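Local coordinates for cellulosomal scaffoldin adaptor protein B (Acetivibrio cellulolyticus, PDB 3BWZ) that probably works as an adaptor in cellulosome assembly, here represented by one type II cohesin module, a domain of the kind that docks onto dockerins of partner proteins, at residues Val10-Thr15 / Glu20-Ser25; Leu39-Asp44 / Ala114-Lys119; Leu70-Asn75 / Ala106-Gly111; Phe118-Glu123 / Val164-Met169. All coordinates share one frame; numbering follows the deposited sequence.

Contact 1: Val10-Thr15 / Glu20-Ser25; sequences VLDKTT and EIVTAS. With EDO (1,2-ethanediol), chain F.
Val10 and Ser25 face each other as an antiparallel hydrogen-bonded pair, with Val10 N giving to Ser25 O at 2.9 Å and Ser25 N to Val10 O at 2.8 Å. Leu11 and Ala24 form the non-hydrogen-bonded pair that follows, and beyond it Asp12 N donates to Thr23 O.

The aspartate carboxylate then stands in for backbone. With CG placed between its own N and carbonyl carbon (chi1 67°), the group swings over segment 20-25, where OD1 takes the N-H of Thr23 at 2.8 Å from 45° above the carboxylate plane. A water donates to Asp12 OD2 and Ile21 O and accepts from Thr23 OG1, which Lys117 also holds.

Charge comes next. The extended Lys13 brings NZ to Glu20 OE1 at 2.8 Å, on the anti lone pair, in a salt bridge, and to Ile21 O at 2.8 Å; Glu20 OE2 receives Ser17 N. A second water joins Glu20 OE1 to Thr15 O.

Apolar contact lies on the Leu11 face: CD2 of Leu11 rests on Ala24 CB at 3.6 Å and CD1 approaches Val22 CG1. Thr14 OG1 binds an ethanediol, probably from the crystallisation liquor.

A ladder of this kind, closed by polar side chains at the turn end, is that of a beta hairpin, here within the cohesin beta-sandwich.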
# COMPACT_ATOMS: atom_id res chain seq x y z
N VAL A 10 -3.01 2.77 -6.81
CA VAL A 10 -2.85 3.36 -8.12
C VAL A 10 -1.77 2.60 -8.88
O VAL A 10 -0.66 2.51 -8.41
CB VAL A 10 -2.48 4.90 -7.99
CG1 VAL A 10 -2.28 5.54 -9.36
CG2 VAL A 10 -3.57 5.63 -7.20
N LEU A 11 -2.08 2.10 -10.07
CA LEU A 11 -1.07 1.42 -10.90
C LEU A 11 -0.50 2.34 -11.96
O LEU A 11 -1.20 3.20 -12.50
CB LEU A 11 -1.67 0.21 -11.60
CG LEU A 11 -2.41 -0.76 -10.69
CD1 LEU A 11 -2.86 -2.00 -11.49
CD2 LEU A 11 -1.61 -1.14 -9.48
N ASP A 12 0.76 2.14 -12.31
CA ASP A 12 1.36 2.89 -13.40
C ASP A 12 0.97 2.39 -14.78
O ASP A 12 1.27 3.05 -15.77
CB ASP A 12 2.88 2.97 -13.25
CG ASP A 12 3.57 1.63 -13.42
OD1 ASP A 12 2.99 0.58 -13.11
OD2 ASP A 12 4.77 1.67 -13.81
N LYS A 13 0.40 1.20 -14.87
CA LYS A 13 0.04 0.54 -16.10
C LYS A 13 -1.40 -0.02 -15.98
O LYS A 13 -1.82 -0.43 -14.91
CB LYS A 13 1.00 -0.63 -16.35
CG LYS A 13 2.41 -0.22 -16.64
CD LYS A 13 3.35 -1.40 -16.71
CE LYS A 13 4.79 -0.95 -17.02
NZ LYS A 13 5.78 -2.03 -17.10
N THR A 14 -2.13 0.03 -17.08
CA THR A 14 -3.42 -0.63 -17.22
C THR A 14 -3.32 -2.02 -17.79
O THR A 14 -4.18 -2.89 -17.55
CB THR A 14 -4.47 0.24 -18.05
OG1 THR A 14 -3.99 0.46 -19.40
CG2 THR A 14 -4.79 1.54 -17.37
N THR A 15 -2.32 -2.16 -18.63
CA THR A 15 -2.05 -3.39 -19.34
C THR A 15 -0.56 -3.66 -19.18
O THR A 15 0.24 -2.73 -19.15
CB THR A 15 -2.56 -3.22 -20.73
OG1 THR A 15 -3.96 -2.90 -20.67
CG2 THR A 15 -2.44 -4.49 -21.42
N GLU A 20 6.63 -8.09 -17.24
CA GLU A 20 6.73 -6.69 -16.92
C GLU A 20 6.52 -6.44 -15.42
O GLU A 20 5.92 -7.25 -14.71
CB GLU A 20 5.68 -5.89 -17.69
CG GLU A 20 6.00 -5.66 -19.13
CD GLU A 20 5.05 -4.65 -19.76
OE1 GLU A 20 4.88 -3.54 -19.22
OE2 GLU A 20 4.48 -4.96 -20.78
N ILE A 21 6.99 -5.27 -14.98
CA ILE A 21 6.76 -4.82 -13.62
C ILE A 21 5.61 -3.80 -13.62
O ILE A 21 5.63 -2.83 -14.39
CB ILE A 21 8.03 -4.18 -13.02
CG1 ILE A 21 9.21 -5.16 -13.09
CG2 ILE A 21 7.77 -3.73 -11.58
CD1 ILE A 21 8.96 -6.52 -12.49
N VAL A 22 4.65 -4.03 -12.75
CA VAL A 22 3.56 -3.11 -12.51
C VAL A 22 3.78 -2.50 -11.14
O VAL A 22 3.96 -3.23 -10.14
CB VAL A 22 2.20 -3.86 -12.54
CG1 VAL A 22 1.05 -2.93 -12.12
CG2 VAL A 22 1.95 -4.50 -13.90
N THR A 23 3.81 -1.17 -11.06
CA THR A 23 4.08 -0.49 -9.81
C THR A 23 2.78 -0.01 -9.21
O THR A 23 2.08 0.82 -9.81
CB THR A 23 5.06 0.67 -10.04
OG1 THR A 23 6.29 0.16 -10.58
CG2 THR A 23 5.38 1.40 -8.74
N ALA A 24 2.47 -0.52 -8.02
CA ALA A 24 1.28 -0.11 -7.28
C ALA A 24 1.71 0.92 -6.23
O ALA A 24 2.41 0.61 -5.27
CB ALA A 24 0.64 -1.33 -6.62
N SER A 25 1.25 2.14 -6.42
CA SER A 25 1.49 3.22 -5.48
C SER A 25 0.29 3.37 -4.57
O SER A 25 -0.85 3.43 -5.02
CB SER A 25 1.71 4.53 -6.23
OG SER A 25 2.89 4.46 -7.00
C1 EDO F . -3.68 3.90 -20.24
O1 EDO F . -2.76 2.84 -19.97
C2 EDO F . -3.18 4.81 -21.34
O2 EDO F . -2.07 5.61 -20.99
O HOH W 1 6.32 -0.39 -13.26
O HOH W 2 2.66 -1.64 -19.81

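Contact 2: Leu39-Asp44 / Ala114-Lys119; sequences LNMKYD and AVVKFK
Phe118 meets Tyr43 and Met41 where the strand 111-120 looks across the protein interior at the strand 34-42. From its CB the phenylalanine points toward the other strand, CG lying anti to the carbonyl carbon (chi1 -67°); the ring extends between the two strands, and only its far atoms touch segment 39-44. Its CE2 makes the close approach, 3.6 Å from Tyr43 CG, over one face of the tyrosine ring and offset toward the rim; CD2 of Tyr43 is 3.8 Å from the same CE2. At the tip, CZ of Phe118 lies 4.2 Å from Tyr43 CD2, and in the modelled conformer of Met41, one of two, the methyl CE comes up at the edge of the phenylalanine ring, near its plane.

The two rings have centroids 5.2 Å apart and planes at 55°, an oblique pairing. Tyr43 has CG tucked between its backbone N and carbonyl carbon (chi1 64°), which sets the ring on the side of Phe118, and the second torsion, close to perpendicular, leaves one of its faces under CE2. Beside the rings Met41 and Val116 reach tip to tip, SD of the same methionine conformer lying 4.0 Å from Val116 CG2.

No hydrogen bond crosses here, and the four touching residues are buried. Leu48 packs on Phe118, Pro50 and Leu84 on Tyr43, and Phe91 on Met41. With Met41 CA 9.8 Å from Val116 CA, the strands are spaced as layers rather than as hydrogen-bonded neighbours: this is the face-to-face core of a beta-sandwich, as in the jelly-roll fold of cohesins.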
# COMPACT_ATOMS: atom_id res chain seq x y z
N LEU A 39 -1.72 -1.59 6.68
CA LEU A 39 -2.45 -1.97 5.49
C LEU A 39 -2.37 -3.46 5.27
O LEU A 39 -1.35 -4.09 5.56
CB LEU A 39 -1.92 -1.23 4.26
CG LEU A 39 -1.90 0.30 4.39
CD1 LEU A 39 -1.21 0.90 3.19
CD2 LEU A 39 -3.29 0.90 4.54
N ASN A 40 -3.43 -4.02 4.70
CA ASN A 40 -3.51 -5.43 4.37
C ASN A 40 -3.90 -5.55 2.92
O ASN A 40 -5.06 -5.30 2.56
CB ASN A 40 -4.54 -6.11 5.29
CG ASN A 40 -4.54 -7.60 5.17
OD1 ASN A 40 -5.51 -8.21 4.63
ND2 ASN A 40 -3.48 -8.22 5.63
N MET A 41 -2.94 -5.94 2.09
CA MET A 41 -3.11 -6.04 0.65
C MET A 41 -3.25 -7.49 0.24
O MET A 41 -2.63 -8.39 0.81
CB MET A 41 -1.94 -5.46 -0.10
CG MET A 41 -1.84 -3.99 0.05
SD MET A 41 -0.39 -3.32 -0.74
CE MET A 41 -0.72 -3.60 -2.48
N LYS A 42 -4.06 -7.73 -0.79
CA LYS A 42 -4.29 -9.05 -1.36
C LYS A 42 -4.06 -9.01 -2.86
O LYS A 42 -4.47 -8.10 -3.56
CB LYS A 42 -5.73 -9.49 -1.06
CG LYS A 42 -6.13 -10.85 -1.58
CD LYS A 42 -5.54 -11.98 -0.77
CE LYS A 42 -5.91 -13.33 -1.33
NZ LYS A 42 -5.27 -13.59 -2.65
N TYR A 43 -3.38 -10.04 -3.35
CA TYR A 43 -3.14 -10.22 -4.78
C TYR A 43 -3.21 -11.71 -5.08
O TYR A 43 -3.18 -12.53 -4.16
CB TYR A 43 -1.80 -9.61 -5.22
CG TYR A 43 -0.61 -10.28 -4.58
CD1 TYR A 43 0.07 -11.30 -5.22
CD2 TYR A 43 -0.22 -9.96 -3.30
CE1 TYR A 43 1.12 -11.97 -4.62
CE2 TYR A 43 0.84 -10.61 -2.68
CZ TYR A 43 1.50 -11.62 -3.33
OH TYR A 43 2.52 -12.28 -2.69
N ASP A 44 -3.27 -12.06 -6.36
CA ASP A 44 -3.34 -13.45 -6.77
C ASP A 44 -1.92 -13.92 -7.05
O ASP A 44 -1.31 -13.49 -8.01
CB ASP A 44 -4.21 -13.60 -8.03
CG ASP A 44 -4.36 -15.03 -8.47
OD1 ASP A 44 -3.55 -15.89 -8.04
OD2 ASP A 44 -5.29 -15.29 -9.27
N ALA A 114 3.71 4.23 0.25
CA ALA A 114 4.50 3.04 -0.02
C ALA A 114 4.23 2.64 -1.45
O ALA A 114 3.21 3.00 -2.03
CB ALA A 114 4.08 1.90 0.95
N VAL A 115 5.15 1.83 -1.98
CA VAL A 115 5.04 1.30 -3.32
C VAL A 115 5.28 -0.21 -3.26
O VAL A 115 6.21 -0.68 -2.60
CB VAL A 115 6.10 1.97 -4.21
CG1 VAL A 115 6.19 1.36 -5.55
CG2 VAL A 115 5.83 3.45 -4.32
N VAL A 116 4.42 -0.95 -3.95
CA VAL A 116 4.62 -2.39 -4.13
C VAL A 116 4.70 -2.65 -5.62
O VAL A 116 3.75 -2.39 -6.35
CB VAL A 116 3.50 -3.25 -3.48
CG1 VAL A 116 3.83 -4.74 -3.71
CG2 VAL A 116 3.38 -2.93 -2.01
N LYS A 117 5.83 -3.19 -6.05
CA LYS A 117 6.03 -3.58 -7.42
C LYS A 117 5.69 -5.06 -7.57
O LYS A 117 6.04 -5.88 -6.74
CB LYS A 117 7.46 -3.30 -7.84
CG LYS A 117 7.71 -1.80 -7.95
CD LYS A 117 9.18 -1.48 -8.13
CE LYS A 117 9.39 -0.02 -8.38
NZ LYS A 117 9.01 0.37 -9.76
N PHE A 118 5.05 -5.38 -8.69
CA PHE A 118 4.66 -6.74 -9.02
C PHE A 118 5.17 -7.14 -10.38
O PHE A 118 4.96 -6.44 -11.36
CB PHE A 118 3.13 -6.90 -9.01
CG PHE A 118 2.49 -6.76 -7.67
CD1 PHE A 118 1.94 -5.55 -7.27
CD2 PHE A 118 2.39 -7.84 -6.82
CE1 PHE A 118 1.34 -5.44 -6.04
CE2 PHE A 118 1.78 -7.74 -5.60
CZ PHE A 118 1.25 -6.54 -5.22
N LYS A 119 5.81 -8.30 -10.43
CA LYS A 119 6.16 -8.94 -11.70
C LYS A 119 4.95 -9.72 -12.20
O LYS A 119 4.34 -10.48 -11.45
CB LYS A 119 7.36 -9.85 -11.48
CG LYS A 119 7.95 -10.66 -12.63
CD LYS A 119 8.81 -11.86 -12.08
CE LYS A 119 9.92 -11.45 -11.11
NZ LYS A 119 10.60 -12.64 -10.47

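Contact 3: Leu70-Asn75 / Ala106-Gly111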
# COMPACT_ATOMS: atom_id res chain seq x y z
N LEU A 70 6.17 9.79 4.68
CA LEU A 70 6.65 8.84 5.70
C LEU A 70 8.13 8.55 5.53
O LEU A 70 8.62 7.47 5.84
CB LEU A 70 5.84 7.55 5.79
CG LEU A 70 4.37 7.72 6.16
CD1 LEU A 70 3.68 6.36 6.16
CD2 LEU A 70 4.22 8.41 7.52
N ASN A 71 8.85 9.57 5.09
CA ASN A 71 10.26 9.50 4.75
C ASN A 71 11.16 10.34 5.65
O ASN A 71 12.38 10.38 5.46
CB ASN A 71 10.38 9.94 3.26
CG ASN A 71 10.23 8.82 2.32
OD1 ASN A 71 10.45 7.63 2.58
ND2 ASN A 71 9.74 9.21 1.16
N SER A 72 10.59 10.99 6.66
CA SER A 72 11.35 11.87 7.55
C SER A 72 11.86 11.09 8.77
O SER A 72 11.31 10.06 9.14
CB SER A 72 10.50 13.03 8.03
OG SER A 72 10.03 13.78 6.92
N ASP A 73 12.89 11.64 9.41
CA ASP A 73 13.54 11.01 10.56
C ASP A 73 12.76 11.25 11.86
O ASP A 73 13.22 11.95 12.77
CB ASP A 73 14.97 11.55 10.73
CG ASP A 73 16.00 10.97 9.79
OD1 ASP A 73 15.68 10.11 8.95
OD2 ASP A 73 17.17 11.41 9.94
N PHE A 74 11.59 10.63 11.97
CA PHE A 74 10.80 10.63 13.19
C PHE A 74 10.74 9.20 13.77
O PHE A 74 9.70 8.74 14.25
CB PHE A 74 9.40 11.16 12.96
CG PHE A 74 9.33 12.63 12.62
CD1 PHE A 74 8.81 13.05 11.42
CD2 PHE A 74 9.77 13.60 13.52
CE1 PHE A 74 8.68 14.37 11.12
CE2 PHE A 74 9.66 14.92 13.22
CZ PHE A 74 9.13 15.31 12.01
N ASN A 75 11.88 8.53 13.75
CA ASN A 75 11.97 7.17 14.29
C ASN A 75 10.90 6.27 13.66
O ASN A 75 10.16 5.58 14.36
CB ASN A 75 11.85 7.20 15.82
CG ASN A 75 12.16 5.87 16.45
OD1 ASN A 75 12.84 5.03 15.87
ND2 ASN A 75 11.69 5.68 17.67
N ALA A 106 3.69 20.64 9.76
CA ALA A 106 3.64 20.46 8.31
C ALA A 106 3.21 19.02 8.01
O ALA A 106 3.95 18.21 7.48
CB ALA A 106 4.99 20.78 7.70
N PRO A 107 1.97 18.68 8.37
CA PRO A 107 1.53 17.28 8.27
C PRO A 107 1.50 16.77 6.83
O PRO A 107 1.14 17.49 5.89
CB PRO A 107 0.12 17.30 8.87
CG PRO A 107 -0.35 18.69 8.70
CD PRO A 107 0.90 19.54 8.89
N GLU A 108 1.90 15.52 6.67
CA GLU A 108 1.94 14.83 5.39
C GLU A 108 0.60 14.22 5.05
O GLU A 108 0.38 13.03 5.22
CB GLU A 108 2.93 13.70 5.50
CG GLU A 108 4.30 14.14 5.80
CD GLU A 108 5.20 12.98 6.06
OE1 GLU A 108 4.76 11.81 6.03
OE2 GLU A 108 6.39 13.24 6.28
N GLN A 109 -0.33 15.05 4.54
CA GLN A 109 -1.73 14.67 4.36
C GLN A 109 -2.01 14.05 3.00
O GLN A 109 -3.05 13.39 2.84
CB GLN A 109 -2.63 15.89 4.58
CG GLN A 109 -2.38 16.50 5.96
CD GLN A 109 -3.41 17.51 6.38
OE1 GLN A 109 -4.17 18.07 5.56
NE2 GLN A 109 -3.48 17.73 7.65
N THR A 110 -1.12 14.28 2.05
CA THR A 110 -1.30 13.84 0.67
C THR A 110 0.03 13.34 0.16
O THR A 110 1.02 14.06 0.20
CB THR A 110 -1.81 14.99 -0.22
OG1 THR A 110 -3.11 15.35 0.25
CG2 THR A 110 -1.89 14.58 -1.68
N GLY A 111 0.05 12.11 -0.35
CA GLY A 111 1.27 11.56 -0.94
C GLY A 111 1.22 10.07 -1.05
O GLY A 111 0.19 9.45 -0.78
O HOH W 3 8.86 12.41 4.67
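Glu108 reaches across to Leu70: its CG lies anti to the carbonyl carbon (chi1 -61°) and the chain beyond it is extended, which carries the carboxylate to the backbone of the other loop. The leucine side chain crosses the glutamate obliquely, and its CD2 methyl comes to 3.8 Å from OE1. The hydrogen bond across the contact goes to the main chain: Leu70 N donates to Glu108 OE1 at 2.8 Å, coming from 37° above the carboxylate plane, with an N-H...O angle of 153°.

The second oxygen is turned toward Ser72. Ser72 OG stays 3.7 Å from Glu108 OE2, and the separation is spanned by a water that donates to OE2 at 3.1 Å, accepts from Asn71 N at 2.9 Å and is also hydrogen-bonded to Ser72 OG. Tyr95 OH, from outside both loops, is hydrogen-bonded to OE2 and to Ser72 N, while Tyr101 OH meets Glu108 N. The glutamate sits at the centre of an inverse gamma turn and is modelled in two conformers, of which one is described.

The contact thus ties the loop leading to strand 77-83 to the one that follows helix 98-104 in the cohesin module. Chemically, the carboxylate is held by a backbone N-H, a tyrosine hydroxyl and a water; with donors at both oxygens, a negative charge on Glu108 would probably be stabilised by hydrogen bonds from neutral groups.

Contact 4: Phe118-Glu123 / Val164-Met169; sequences FKVLKE and VINLDM
Glu123 and Met169 slide past each other in opposite directions and, with Asn166, make the close side of this contact. Glu123 has CG anti to its own N (chi1 -169°) and bends at the next torsion, which lays the carboxylate against both partners. OE1 of Glu123 lies 3.4 Å from Met169 CG, and Met169 SD comes to 3.5 Å from the main-chain O of Glu123; the methionine is modelled in two conformers, so these details hold for the one described. Glu123 and Asn166 cross at about a right angle, their carboxylate and amide planes 54° apart. Glu123 OE1 and Asn166 OD1, 3.4 Å apart, are both acceptors, so this closeness is not a bond; OD1 is satisfied by Ala16 N.

The segments are the ends of strands 111-120 and 158-165, which in the cohesin beta-sandwich are not hydrogen-bonded to each other but are bridged through strands 21-29 and 6-11. Here both segments leave the sheet, and the run after Asn166, which itself has a left-handed backbone conformation, leads toward the C-terminal end of the construct, where an intermodular linker may begin.

Away from the glutamate the contact thins out. Val120 CG1 comes no nearer than 4.4 Å to Asn166 ND2, and a water bridges the two segments, donating to Lys122 O at 2.9 Å and accepting from Asn166 ND2 at 2.9 Å. Thr125 OG1 is hydrogen-bonded to the carbonyl of Asn166, whereas the side chain of Lys122 leads off toward solvent.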
# COMPACT_ATOMS: atom_id res chain seq x y z
N PHE A 118 5.05 -5.38 -8.69
CA PHE A 118 4.66 -6.74 -9.02
C PHE A 118 5.17 -7.14 -10.38
O PHE A 118 4.96 -6.44 -11.36
CB PHE A 118 3.13 -6.90 -9.01
CG PHE A 118 2.49 -6.76 -7.67
CD1 PHE A 118 1.94 -5.55 -7.27
CD2 PHE A 118 2.39 -7.84 -6.82
CE1 PHE A 118 1.34 -5.44 -6.04
CE2 PHE A 118 1.78 -7.74 -5.60
CZ PHE A 118 1.25 -6.54 -5.22
N LYS A 119 5.81 -8.30 -10.43
CA LYS A 119 6.16 -8.94 -11.70
C LYS A 119 4.95 -9.72 -12.20
O LYS A 119 4.34 -10.48 -11.45
CB LYS A 119 7.36 -9.85 -11.48
CG LYS A 119 7.95 -10.66 -12.63
CD LYS A 119 8.81 -11.86 -12.08
CE LYS A 119 9.92 -11.45 -11.11
NZ LYS A 119 10.60 -12.64 -10.47
N VAL A 120 4.63 -9.56 -13.49
CA VAL A 120 3.51 -10.25 -14.10
C VAL A 120 3.94 -11.65 -14.51
O VAL A 120 4.77 -11.82 -15.42
CB VAL A 120 2.97 -9.47 -15.32
CG1 VAL A 120 1.83 -10.24 -15.98
CG2 VAL A 120 2.54 -8.05 -14.89
N LEU A 121 3.39 -12.64 -13.83
CA LEU A 121 3.69 -14.05 -14.12
C LEU A 121 2.83 -14.60 -15.26
O LEU A 121 3.30 -15.43 -16.05
CB LEU A 121 3.45 -14.93 -12.89
CG LEU A 121 4.21 -14.51 -11.63
CD1 LEU A 121 3.90 -15.47 -10.46
CD2 LEU A 121 5.71 -14.39 -11.88
N LYS A 122 1.57 -14.17 -15.29
CA LYS A 122 0.57 -14.66 -16.24
C LYS A 122 -0.24 -13.50 -16.75
O LYS A 122 -0.54 -12.58 -16.00
CB LYS A 122 -0.39 -15.67 -15.58
CG LYS A 122 0.28 -16.85 -14.95
CD LYS A 122 -0.73 -17.87 -14.43
CE LYS A 122 -1.45 -18.62 -15.53
NZ LYS A 122 -0.52 -19.43 -16.36
N GLU A 123 -0.60 -13.56 -18.03
CA GLU A 123 -1.41 -12.55 -18.65
C GLU A 123 -2.88 -12.85 -18.46
O GLU A 123 -3.49 -13.60 -19.21
CB GLU A 123 -1.04 -12.48 -20.13
CG GLU A 123 -1.59 -11.31 -20.89
CD GLU A 123 -0.92 -10.02 -20.58
OE1 GLU A 123 -1.35 -8.99 -21.12
OE2 GLU A 123 0.03 -10.01 -19.78
N VAL A 164 -6.98 -2.88 -10.88
CA VAL A 164 -7.10 -4.03 -11.79
C VAL A 164 -6.09 -3.90 -12.90
O VAL A 164 -5.98 -2.85 -13.55
CB VAL A 164 -8.52 -4.17 -12.34
CG1 VAL A 164 -8.60 -5.34 -13.32
CG2 VAL A 164 -9.49 -4.35 -11.19
N ILE A 165 -5.32 -4.97 -13.13
CA ILE A 165 -4.38 -5.03 -14.23
C ILE A 165 -4.94 -5.97 -15.30
O ILE A 165 -5.54 -7.00 -14.99
CB ILE A 165 -2.96 -5.51 -13.75
CG1 ILE A 165 -1.89 -5.30 -14.85
CG2 ILE A 165 -2.99 -6.93 -13.21
CD1 ILE A 165 -1.63 -3.86 -15.22
N ASN A 166 -4.71 -5.62 -16.56
CA ASN A 166 -5.00 -6.51 -17.68
C ASN A 166 -6.47 -6.82 -17.87
O ASN A 166 -6.81 -7.91 -18.32
CB ASN A 166 -4.12 -7.76 -17.61
CG ASN A 166 -2.71 -7.47 -18.06
OD1 ASN A 166 -2.50 -6.61 -18.91
ND2 ASN A 166 -1.73 -8.18 -17.51
N LEU A 167 -7.35 -5.85 -17.60
CA LEU A 167 -8.71 -5.94 -18.11
C LEU A 167 -8.66 -6.10 -19.62
O LEU A 167 -9.31 -6.98 -20.18
CB LEU A 167 -9.53 -4.69 -17.68
CG LEU A 167 -11.04 -4.68 -17.70
CD1 LEU A 167 -11.59 -4.66 -19.09
CD2 LEU A 167 -11.64 -5.76 -16.79
N ASP A 168 -7.91 -5.22 -20.28
CA ASP A 168 -7.50 -5.39 -21.68
C ASP A 168 -6.09 -5.96 -21.68
O ASP A 168 -5.26 -5.57 -20.86
CB ASP A 168 -7.50 -4.06 -22.40
CG ASP A 168 -8.86 -3.43 -22.39
OD1 ASP A 168 -9.85 -3.99 -22.85
OD2 ASP A 168 -8.96 -2.32 -21.79
N MET A 169 -5.84 -6.89 -22.61
CA MET A 169 -4.56 -7.58 -22.72
C MET A 169 -4.07 -7.54 -24.15
O MET A 169 -4.86 -7.57 -25.10
CB MET A 169 -4.74 -9.03 -22.31
CG MET A 169 -4.77 -9.17 -20.81
SD MET A 169 -5.29 -10.78 -20.25
CE MET A 169 -7.06 -10.63 -20.52
O HOH W 4 -1.86 -10.10 -15.39

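In the fold
Contacts 1, 2 and 4 cluster in one part of the module. Strand 111-120 serves contacts 2 and 4, which share Phe118 and Lys119 and have centres 13 Å apart, and it is also the sheet neighbour of strand 21-29 from contact 1. There Val22 N lies 2.8 Å from Phe118 O and Ala24 N 2.8 Å from Val116 O, so the hairpin of contact 1 runs into the sheet backing the core of contact 2. Contacts 1 and 4, with centres 9 Å apart, also touch through Thr15 and Asn166. Contact 3 is remote: its centre lies about 21 Å from that of contact 2 and about 32 Å from that of contact 4, which lies on the opposite side of the chain's centre.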